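Local coordinates for FG41 Malonate Semialdehyde Decarboxylase (Coryneform bacterium, PDB 4LHO), which belongs to the tautomerase superfamily of enzymes and assembles as a trimer of small subunits built on the beta-alpha-beta pattern, at residues Ile3-Thr8 against Ser64-His69; Glu29-Pro34 against Gln82-Ala87; Ile68-Gln73 against Val102-Thr107. All coordinates share one frame; numbering follows the deposited sequence.

Interaction 1. Residues Ile3-Thr8 against Ser64-His69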
loop_
_atom_site.group_PDB
_atom_site.type_symbol
_atom_site.label_atom_id
_atom_site.label_comp_id
_atom_site.label_asym_id
_atom_site.label_seq_id
_atom_site.Cartn_x
_atom_site.Cartn_y
_atom_site.Cartn_z
ATOM N N ILE A 3 0.618 4.395 -8.475
ATOM C CA ILE A 3 1.656 5.034 -7.714
ATOM C C ILE A 3 1.089 5.680 -6.465
ATOM O O ILE A 3 0.217 6.545 -6.556
ATOM C CB ILE A 3 2.360 6.160 -8.539
ATOM C CG1 ILE A 3 2.630 5.707 -9.974
ATOM C CG2 ILE A 3 3.648 6.614 -7.845
ATOM C CD1 ILE A 3 3.474 4.477 -10.060
ATOM N N ARG A 4 1.620 5.296 -5.303
ATOM C CA ARG A 4 1.279 5.966 -4.073
ATOM C C ARG A 4 2.425 6.891 -3.726
ATOM O O ARG A 4 3.573 6.464 -3.534
ATOM C CB ARG A 4 1.037 4.974 -2.918
ATOM C CG ARG A 4 -0.134 4.099 -3.104
ATOM C CD ARG A 4 -0.413 3.156 -1.928
ATOM N NE ARG A 4 -1.506 2.267 -2.322
ATOM C CZ ARG A 4 -2.794 2.472 -2.037
ATOM N NH1 ARG A 4 -3.162 3.516 -1.277
ATOM N NH2 ARG A 4 -3.709 1.616 -2.505
ATOM N N ILE A 5 2.113 8.169 -3.647
ATOM C CA ILE A 5 3.105 9.159 -3.315
ATOM C C ILE A 5 2.726 9.710 -1.971
ATOM O O ILE A 5 1.674 10.321 -1.831
ATOM C CB ILE A 5 3.086 10.341 -4.334
ATOM C CG1 ILE A 5 3.413 9.849 -5.736
ATOM C CG2 ILE A 5 4.053 11.450 -3.911
ATOM C CD1 ILE A 5 3.153 10.857 -6.841
ATOM N N ASP A 6 3.588 9.517 -0.985
ATOM C CA ASP A 6 3.354 10.045 0.346
ATOM C C ASP A 6 4.412 11.072 0.666
ATOM O O ASP A 6 5.603 10.819 0.480
ATOM C CB ASP A 6 3.367 8.919 1.366
ATOM C CG ASP A 6 2.126 8.041 1.266
ATOM O OD1 ASP A 6 1.151 8.253 2.036
ATOM O OD2 ASP A 6 2.104 7.177 0.378
ATOM N N LEU A 7 3.968 12.255 1.081
ATOM C CA LEU A 7 4.883 13.359 1.318
ATOM C C LEU A 7 4.365 14.200 2.480
ATOM O O LEU A 7 3.435 13.800 3.165
ATOM C CB LEU A 7 5.090 14.190 0.040
ATOM C CG LEU A 7 3.836 14.528 -0.782
ATOM C CD1 LEU A 7 3.084 15.655 -0.135
ATOM C CD2 LEU A 7 4.213 14.898 -2.211
ATOM N N THR A 8 4.967 15.357 2.706
ATOM C CA THR A 8 4.673 16.120 3.908
ATOM C C THR A 8 3.884 17.386 3.593
ATOM O O THR A 8 3.968 17.911 2.483
ATOM C CB THR A 8 5.963 16.454 4.663
ATOM O OG1 THR A 8 6.873 17.116 3.776
ATOM C CG2 THR A 8 6.628 15.149 5.201
ATOM N N SER A 64 11.235 17.043 4.921
ATOM C CA SER A 64 10.263 17.038 3.838
ATOM C C SER A 64 10.497 15.880 2.885
ATOM O O SER A 64 10.840 16.069 1.724
ATOM C CB SER A 64 10.292 18.361 3.098
ATOM O OG SER A 64 9.781 19.379 3.938
ATOM N N VAL A 65 10.300 14.673 3.401
ATOM C CA VAL A 65 10.553 13.447 2.654
ATOM C C VAL A 65 9.445 13.107 1.646
ATOM O O VAL A 65 8.269 13.424 1.842
ATOM C CB VAL A 65 10.730 12.286 3.645
ATOM C CG1 VAL A 65 10.835 10.972 2.923
ATOM C CG2 VAL A 65 11.978 12.529 4.488
ATOM N N VAL A 66 9.835 12.470 0.552
ATOM C CA VAL A 66 8.880 12.036 -0.445
ATOM C C VAL A 66 9.041 10.539 -0.711
ATOM O O VAL A 66 10.076 10.096 -1.188
ATOM C CB VAL A 66 9.050 12.809 -1.762
ATOM C CG1 VAL A 66 8.044 12.300 -2.806
ATOM C CG2 VAL A 66 8.913 14.319 -1.507
ATOM N N ILE A 67 8.004 9.766 -0.395
ATOM C CA ILE A 67 8.046 8.335 -0.605
ATOM C C ILE A 67 7.145 7.960 -1.763
ATOM O O ILE A 67 5.976 8.332 -1.806
ATOM C CB ILE A 67 7.641 7.558 0.671
ATOM C CG1 ILE A 67 8.620 7.859 1.808
ATOM C CG2 ILE A 67 7.635 6.078 0.408
ATOM C CD1 ILE A 67 8.244 7.200 3.104
ATOM N N ILE A 68 7.710 7.194 -2.684
ATOM C CA ILE A 68 7.068 6.857 -3.915
ATOM C C ILE A 68 7.025 5.358 -4.048
ATOM O O ILE A 68 8.054 4.708 -4.110
ATOM C CB ILE A 68 7.819 7.490 -5.123
ATOM C CG1 ILE A 68 7.770 9.021 -5.045
ATOM C CG2 ILE A 68 7.203 7.026 -6.440
ATOM C CD1 ILE A 68 8.919 9.737 -5.832
ATOM N N HIS A 69 5.818 4.806 -4.100
ATOM C CA HIS A 69 5.654 3.363 -4.085
ATOM C C HIS A 69 4.926 2.958 -5.333
ATOM O O HIS A 69 3.749 3.271 -5.541
ATOM C CB HIS A 69 4.868 2.914 -2.829
ATOM C CG HIS A 69 4.932 1.436 -2.557
ATOM N ND1 HIS A 69 4.547 0.872 -1.355
ATOM C CD2 HIS A 69 5.335 0.405 -3.339
ATOM C CE1 HIS A 69 4.708 -0.439 -1.415
ATOM N NE2 HIS A 69 5.174 -0.748 -2.609
HETATM O O HOH W 1 7.490 16.022 1.495
#
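Ile-3 and Ile-68 both carry CG1 beside the backbone N (chi1 -43° and -64°) and CG2 anti to it, beside the carbonyl carbon, which brings the two CG2 methyls together at 3.8 Å. Ile-5, in the non-hydrogen-bonded pair with Ile-68, points to the same face and lies more loosely, its CG2 4.2 Å from Val-66 CG1. Leu-7 follows with CB against Val-66 CG2.

Two antiparallel hydrogen-bonded pairs join the backbones. Arg-4 N reaches His-69 O at 2.9 Å and His-69 N returns to Arg-4 O; Asp-6 and Ile-67 exchange two bonds in the same way, Ile-67 N to Asp-6 O being nearly straight at 172°. Beyond them the strands part. There water 1 takes the N-H of Thr-8 N (2.9 Å) and donates to Val-65 O (2.7 Å), doing the work of a direct bond where Thr-8 N and Val-65 O are 3.9 Å apart.

On the other face stand Arg-4, Asp-6, Ile-67 and His-69, turned to the trimer interface: Arg-4 forms a salt bridge with Asp-6 of the third subunit, and Asp-6 one with Arg-4 of the second, besides its bond to His-45. The face of Ile-5 and Ile-68 is packed under helix 13-31, where Leu-27 meets Ile-3, Val-23 meets Ile-68 and Ile-19 meets Leu-7, while strands 39-45 and 102-109 flank the pair within the four-stranded sheet.

Interaction 2. Residues Glu29-Pro34 against Gln82-Ala87; sequences EVLAIP and QRVFAA
Val-30 points toward helix 78-92 and meets it with both branches of its fork. CG1, anti to the backbone N (chi1 175°), goes to the Val-84 side, 3.6 Å from Val-84 CG2 and 3.9 Å from Arg-83 CB. CG2 goes the other way, onto Ala-87 CB at 3.6 Å, with the carbonyl oxygen of Arg-83 close beside it. Residues 83, 84 and 87 thus receive one side chain between them, since a turn of helix brings Ala-87 back over Arg-83, whose O accepts from Ala-87 N. No hydrogen bond crosses between the segments.

Leu-31 comes in from the flank. It leaves its backbone to one side, and its chain then brings CD2 to 3.9 Å from Val-84 CG2, so that this one methyl of Val-84 is touched by both Val-30 and Leu-31.

The two helices are those of the tautomerase beta-alpha-beta architecture, 13-31 and 78-92, lying next to each other on one face of the sheet. They touch here just where the first of them ends: Ala-32 already has positive phi, and the chain leaves toward Pro-34. Val-84 also packs on Leu-27, and Ala-87 on Ala-26, of the same helix.

At the outer margin the contact is of another sort. Arg-83 bends at chi3 (60°), which folds its guanidinium back over Val-30, flat side down: Val-30 CG1 sits 4.0 Å from the plane, over the centre of the group.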
loop_
_atom_site.group_PDB
_atom_site.type_symbol
_atom_site.label_atom_id
_atom_site.label_comp_id
_atom_site.label_asym_id
_atom_site.label_seq_id
_atom_site.Cartn_x
_atom_site.Cartn_y
_atom_site.Cartn_z
ATOM N N GLU A 29 8.623 8.251 -19.842
ATOM C CA GLU A 29 9.915 8.270 -20.515
ATOM C C GLU A 29 10.597 6.907 -20.447
ATOM O O GLU A 29 10.884 6.284 -21.476
ATOM C CB GLU A 29 10.820 9.341 -19.902
ATOM N N VAL A 30 10.831 6.411 -19.237
ATOM C CA VAL A 30 11.578 5.167 -19.088
ATOM C C VAL A 30 10.801 3.903 -19.451
ATOM O O VAL A 30 11.360 2.992 -20.038
ATOM C CB VAL A 30 12.104 4.996 -17.664
ATOM C CG1 VAL A 30 12.764 3.622 -17.509
ATOM C CG2 VAL A 30 13.076 6.121 -17.317
ATOM N N LEU A 31 9.535 3.817 -19.060
ATOM C CA LEU A 31 8.759 2.585 -19.261
ATOM C C LEU A 31 8.047 2.547 -20.610
ATOM O O LEU A 31 7.679 1.473 -21.087
ATOM C CB LEU A 31 7.724 2.401 -18.139
ATOM C CG LEU A 31 8.226 2.155 -16.704
ATOM C CD1 LEU A 31 7.088 1.861 -15.772
ATOM C CD2 LEU A 31 9.206 0.975 -16.677
ATOM N N ALA A 32 7.823 3.718 -21.205
ATOM C CA ALA A 32 7.145 3.795 -22.490
ATOM C C ALA A 32 5.701 3.331 -22.364
ATOM O O ALA A 32 5.156 2.672 -23.268
ATOM C CB ALA A 32 7.877 2.938 -23.529
ATOM N N ILE A 33 5.100 3.644 -21.222
ATOM C CA ILE A 33 3.670 3.425 -21.027
ATOM C C ILE A 33 2.867 4.552 -21.694
ATOM O O ILE A 33 3.370 5.681 -21.882
ATOM C CB ILE A 33 3.312 3.377 -19.522
ATOM C CG1 ILE A 33 3.754 4.668 -18.822
ATOM C CG2 ILE A 33 3.913 2.117 -18.866
ATOM C CD1 ILE A 33 3.327 4.760 -17.364
ATOM N N PRO A 34 1.611 4.268 -22.039
ATOM C CA PRO A 34 0.812 5.355 -22.617
ATOM C C PRO A 34 0.806 6.591 -21.722
ATOM O O PRO A 34 0.925 6.480 -20.491
ATOM C CB PRO A 34 -0.584 4.746 -22.747
ATOM C CG PRO A 34 -0.331 3.249 -22.849
ATOM C CD PRO A 34 0.869 3.005 -21.951
ATOM N N GLN A 82 16.530 0.511 -12.373
ATOM C CA GLN A 82 17.563 1.510 -12.070
ATOM C C GLN A 82 17.306 2.802 -12.865
ATOM O O GLN A 82 17.409 3.918 -12.323
ATOM C CB GLN A 82 18.945 0.980 -12.413
ATOM C CG GLN A 82 19.427 -0.167 -11.555
ATOM C CD GLN A 82 20.888 -0.513 -11.849
ATOM O OE1 GLN A 82 21.205 -1.397 -12.681
ATOM N NE2 GLN A 82 21.787 0.190 -11.163
ATOM N N ARG A 83 16.964 2.669 -14.137
ATOM C CA ARG A 83 16.652 3.837 -14.951
ATOM C C ARG A 83 15.434 4.599 -14.419
ATOM O O ARG A 83 15.429 5.814 -14.413
ATOM C CB ARG A 83 16.462 3.448 -16.416
ATOM C CG ARG A 83 17.765 3.186 -17.155
ATOM C CD ARG A 83 17.538 2.626 -18.547
ATOM N NE ARG A 83 16.766 3.542 -19.379
ATOM C CZ ARG A 83 15.754 3.177 -20.157
ATOM N NH1 ARG A 83 15.394 1.905 -20.226
ATOM N NH2 ARG A 83 15.106 4.085 -20.868
ATOM N N VAL A 84 14.412 3.888 -13.960
ATOM C CA VAL A 84 13.228 4.545 -13.354
ATOM C C VAL A 84 13.610 5.367 -12.123
ATOM O O VAL A 84 13.257 6.555 -12.001
ATOM C CB VAL A 84 12.143 3.537 -12.945
ATOM C CG1 VAL A 84 11.102 4.215 -12.025
ATOM C CG2 VAL A 84 11.465 2.928 -14.174
ATOM N N PHE A 85 14.367 4.741 -11.225
ATOM C CA PHE A 85 14.815 5.416 -10.015
ATOM C C PHE A 85 15.526 6.720 -10.340
ATOM O O PHE A 85 15.312 7.745 -9.660
ATOM C CB PHE A 85 15.731 4.499 -9.188
ATOM C CG PHE A 85 15.051 3.243 -8.663
ATOM C CD1 PHE A 85 13.678 3.222 -8.374
ATOM C CD2 PHE A 85 15.788 2.085 -8.453
ATOM C CE1 PHE A 85 13.069 2.079 -7.898
ATOM C CE2 PHE A 85 15.178 0.920 -7.975
ATOM C CZ PHE A 85 13.820 0.920 -7.693
ATOM N N ALA A 86 16.372 6.690 -11.369
ATOM C CA ALA A 86 17.194 7.872 -11.710
ATOM C C ALA A 86 16.368 8.959 -12.385
ATOM O O ALA A 86 16.419 10.129 -11.978
ATOM C CB ALA A 86 18.377 7.481 -12.593
ATOM N N ALA A 87 15.565 8.561 -13.378
ATOM C CA ALA A 87 14.696 9.518 -14.072
ATOM C C ALA A 87 13.778 10.234 -13.101
ATOM O O ALA A 87 13.641 11.445 -13.150
ATOM C CB ALA A 87 13.880 8.823 -15.136
#

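Interaction 3. Residues Ile68-Gln73 against Val102-Thr107. With PR6 (3-chloro-3-oxopropanoic acid), chain F.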
loop_
_atom_site.group_PDB
_atom_site.type_symbol
_atom_site.label_atom_id
_atom_site.label_comp_id
_atom_site.label_asym_id
_atom_site.label_seq_id
_atom_site.Cartn_x
_atom_site.Cartn_y
_atom_site.Cartn_z
ATOM N N ILE A 68 7.710 7.194 -2.684
ATOM C CA ILE A 68 7.068 6.857 -3.915
ATOM C C ILE A 68 7.025 5.358 -4.048
ATOM O O ILE A 68 8.054 4.708 -4.110
ATOM C CB ILE A 68 7.819 7.490 -5.123
ATOM C CG1 ILE A 68 7.770 9.021 -5.045
ATOM C CG2 ILE A 68 7.203 7.026 -6.440
ATOM C CD1 ILE A 68 8.919 9.737 -5.832
ATOM N N HIS A 69 5.818 4.806 -4.100
ATOM C CA HIS A 69 5.654 3.363 -4.085
ATOM C C HIS A 69 4.926 2.958 -5.333
ATOM O O HIS A 69 3.749 3.271 -5.541
ATOM C CB HIS A 69 4.868 2.914 -2.829
ATOM C CG HIS A 69 4.932 1.436 -2.557
ATOM N ND1 HIS A 69 4.547 0.872 -1.355
ATOM C CD2 HIS A 69 5.335 0.405 -3.339
ATOM C CE1 HIS A 69 4.708 -0.439 -1.415
ATOM N NE2 HIS A 69 5.174 -0.748 -2.609
ATOM N N VAL A 70 5.642 2.253 -6.177
ATOM C CA VAL A 70 5.136 1.896 -7.481
ATOM C C VAL A 70 4.656 0.482 -7.453
ATOM O O VAL A 70 5.441 -0.437 -7.259
ATOM C CB VAL A 70 6.260 1.977 -8.560
ATOM C CG1 VAL A 70 5.690 1.725 -9.928
ATOM C CG2 VAL A 70 6.930 3.295 -8.485
ATOM N N PHE A 71 3.371 0.304 -7.709
ATOM C CA PHE A 71 2.801 -1.009 -7.879
ATOM C C PHE A 71 2.599 -1.269 -9.381
ATOM O O PHE A 71 1.776 -0.619 -10.043
ATOM C CB PHE A 71 1.460 -1.110 -7.135
ATOM C CG PHE A 71 1.571 -0.922 -5.661
ATOM C CD1 PHE A 71 1.740 -2.011 -4.818
ATOM C CD2 PHE A 71 1.497 0.334 -5.106
ATOM C CE1 PHE A 71 1.846 -1.835 -3.459
ATOM C CE2 PHE A 71 1.605 0.511 -3.729
ATOM C CZ PHE A 71 1.773 -0.557 -2.920
ATOM N N THR A 72 3.344 -2.218 -9.927
ATOM C CA THR A 72 3.305 -2.421 -11.365
ATOM C C THR A 72 3.519 -3.872 -11.731
ATOM O O THR A 72 4.029 -4.652 -10.929
ATOM C CB THR A 72 4.334 -1.527 -12.082
ATOM O OG1 THR A 72 4.022 -1.483 -13.487
ATOM C CG2 THR A 72 5.740 -2.053 -11.848
ATOM N N GLN A 73 3.061 -4.230 -12.925
ATOM C CA GLN A 73 3.297 -5.554 -13.536
ATOM C C GLN A 73 4.759 -5.961 -13.480
ATOM O O GLN A 73 5.654 -5.152 -13.746
ATOM C CB GLN A 73 2.986 -5.459 -15.019
ATOM C CG GLN A 73 1.756 -6.066 -15.446
ATOM C CD GLN A 73 1.493 -5.738 -16.902
ATOM O OE1 GLN A 73 2.157 -6.256 -17.816
ATOM N NE2 GLN A 73 0.521 -4.863 -17.126
ATOM N N VAL A 102 14.203 11.496 -1.436
ATOM C CA VAL A 102 13.393 10.671 -2.300
ATOM C C VAL A 102 13.669 9.218 -1.965
ATOM O O VAL A 102 14.817 8.791 -1.887
ATOM C CB VAL A 102 13.696 10.926 -3.785
ATOM C CG1 VAL A 102 12.889 9.976 -4.672
ATOM C CG2 VAL A 102 13.404 12.364 -4.153
ATOM N N PHE A 103 12.594 8.480 -1.729
ATOM C CA PHE A 103 12.649 7.066 -1.425
ATOM C C PHE A 103 11.629 6.418 -2.332
ATOM O O PHE A 103 10.488 6.885 -2.422
ATOM C CB PHE A 103 12.266 6.824 0.038
ATOM C CG PHE A 103 12.318 5.376 0.473
ATOM C CD1 PHE A 103 13.363 4.916 1.263
ATOM C CD2 PHE A 103 11.301 4.486 0.133
ATOM C CE1 PHE A 103 13.402 3.602 1.696
ATOM C CE2 PHE A 103 11.336 3.160 0.560
ATOM C CZ PHE A 103 12.384 2.722 1.355
ATOM N N ILE A 104 12.037 5.351 -3.005
ATOM C CA ILE A 104 11.177 4.714 -3.983
ATOM C C ILE A 104 11.194 3.231 -3.741
ATOM O O ILE A 104 12.232 2.661 -3.426
ATOM C CB ILE A 104 11.642 4.994 -5.443
ATOM C CG1 ILE A 104 11.957 6.481 -5.650
ATOM C CG2 ILE A 104 10.591 4.537 -6.458
ATOM C CD1 ILE A 104 12.774 6.757 -6.920
ATOM N N ALA A 105 10.028 2.615 -3.884
ATOM C CA ALA A 105 9.903 1.173 -3.781
ATOM C C ALA A 105 9.000 0.631 -4.883
ATOM O O ALA A 105 8.101 1.314 -5.345
ATOM C CB ALA A 105 9.359 0.795 -2.407
ATOM N N ILE A 106 9.269 -0.589 -5.321
ATOM C CA ILE A 106 8.464 -1.224 -6.334
ATOM C C ILE A 106 7.933 -2.549 -5.806
ATOM O O ILE A 106 8.669 -3.314 -5.190
ATOM C CB ILE A 106 9.266 -1.523 -7.602
ATOM C CG1 ILE A 106 9.981 -0.270 -8.105
ATOM C CG2 ILE A 106 8.345 -2.103 -8.666
ATOM C CD1 ILE A 106 10.785 -0.505 -9.324
ATOM N N THR A 107 6.658 -2.806 -6.070
ATOM C CA THR A 107 5.982 -4.006 -5.642
ATOM C C THR A 107 5.185 -4.487 -6.826
ATOM O O THR A 107 4.399 -3.730 -7.398
ATOM C CB THR A 107 4.973 -3.730 -4.480
ATOM O OG1 THR A 107 5.660 -3.290 -3.295
ATOM C CG2 THR A 107 4.158 -4.969 -4.146
HETATM C CAH PR6 F . -0.285 0.404 -14.641
HETATM O OAI PR6 F . -0.338 0.599 -15.773
HETATM C CAJ PR6 F . -0.575 -0.810 -13.919
HETATM C CAK PR6 F . 0.438 -1.955 -14.491
HETATM O OAL PR6 F . -0.082 -2.672 -15.352
HETATM O OAM PR6 F . 1.605 -2.016 -14.040
#
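Ile-68 and Ile-104 head a parallel pairing of strands 66-73 and 102-109, the two strands of a beta-alpha-beta unit whose crossover is helix 78-92.

Backbone bonds come first. Ile-68 and Val-70 each use N and O, taking Phe-103 O and Ala-105 O and receiving Ala-105 N and Thr-107 N; Val-70 N to Ala-105 O is the straightest of these at 174°. Thr-72 N to Thr-107 O, 3.1 Å, ends the series. The alternate residues His-69 and Phe-71 direct their CA-H toward Ala-105 O and Thr-107 O.

Apolar packing fills the helix-facing side. Ile-68 CD1 touches Val-102 CG1 at 4.1 Å, and Thr-72 CG2 lies alongside Ile-106 CG2. Phe-85 of the crossover helix covers Ile-104 and Ile-106.

The opposite face is aromatic and polar. The imidazole of His-69 is sandwiched: Phe-71 CZ lies over the ring centre, 3.3 Å from its plane, while Ala-105 CB sits on the other face toward the rim. In the ring plane, NE2 and Thr-107 OG1 share a hydrogen bond of 2.7 Å; ND1 makes a weak hydrogen bond to Arg-4 of the second subunit, and the two together should help fix the ring's rotation. Thr-107 CB in turn lies 3.7 Å from Phe-71 CD1.

Ligand bonds are made where the first strand ends. PR6 is held through OAM by Gln-73 N (2.9 Å) and by a short hydrogen bond from Thr-72 OG1 (2.5 Å), which stands anti to the backbone N (chi1 -165°). Tyr-123 OH is also hydrogen-bonded to PR6. Gln-73 reaches out along an extended chain to the other carboxylate oxygen, NE2 lying 2.9 Å from OAL in a bent bond of 137° at the hydrogen.

Interactions 1 and 3 are both buried and both use strand 66-73, which takes an antiparallel neighbour on one edge and a parallel one on the other; Ile-68 and His-69 belong to both. Backbone hydrogen bonds carry these two contacts. Interaction 2 lies nearer the surface, between the helices that cover one face of the same sheet, and is held by methyl packing and by an arginine laid over a valine, with no hydrogen bond across. It touches interaction 3 through Phe-85, whose CZ is 3.7 Å from Ile-106 CD1, but not interaction 1, whose centre is about 17 Å from its own. Polar side chains gather on the face turned from the helices, in interactions 1 and 3.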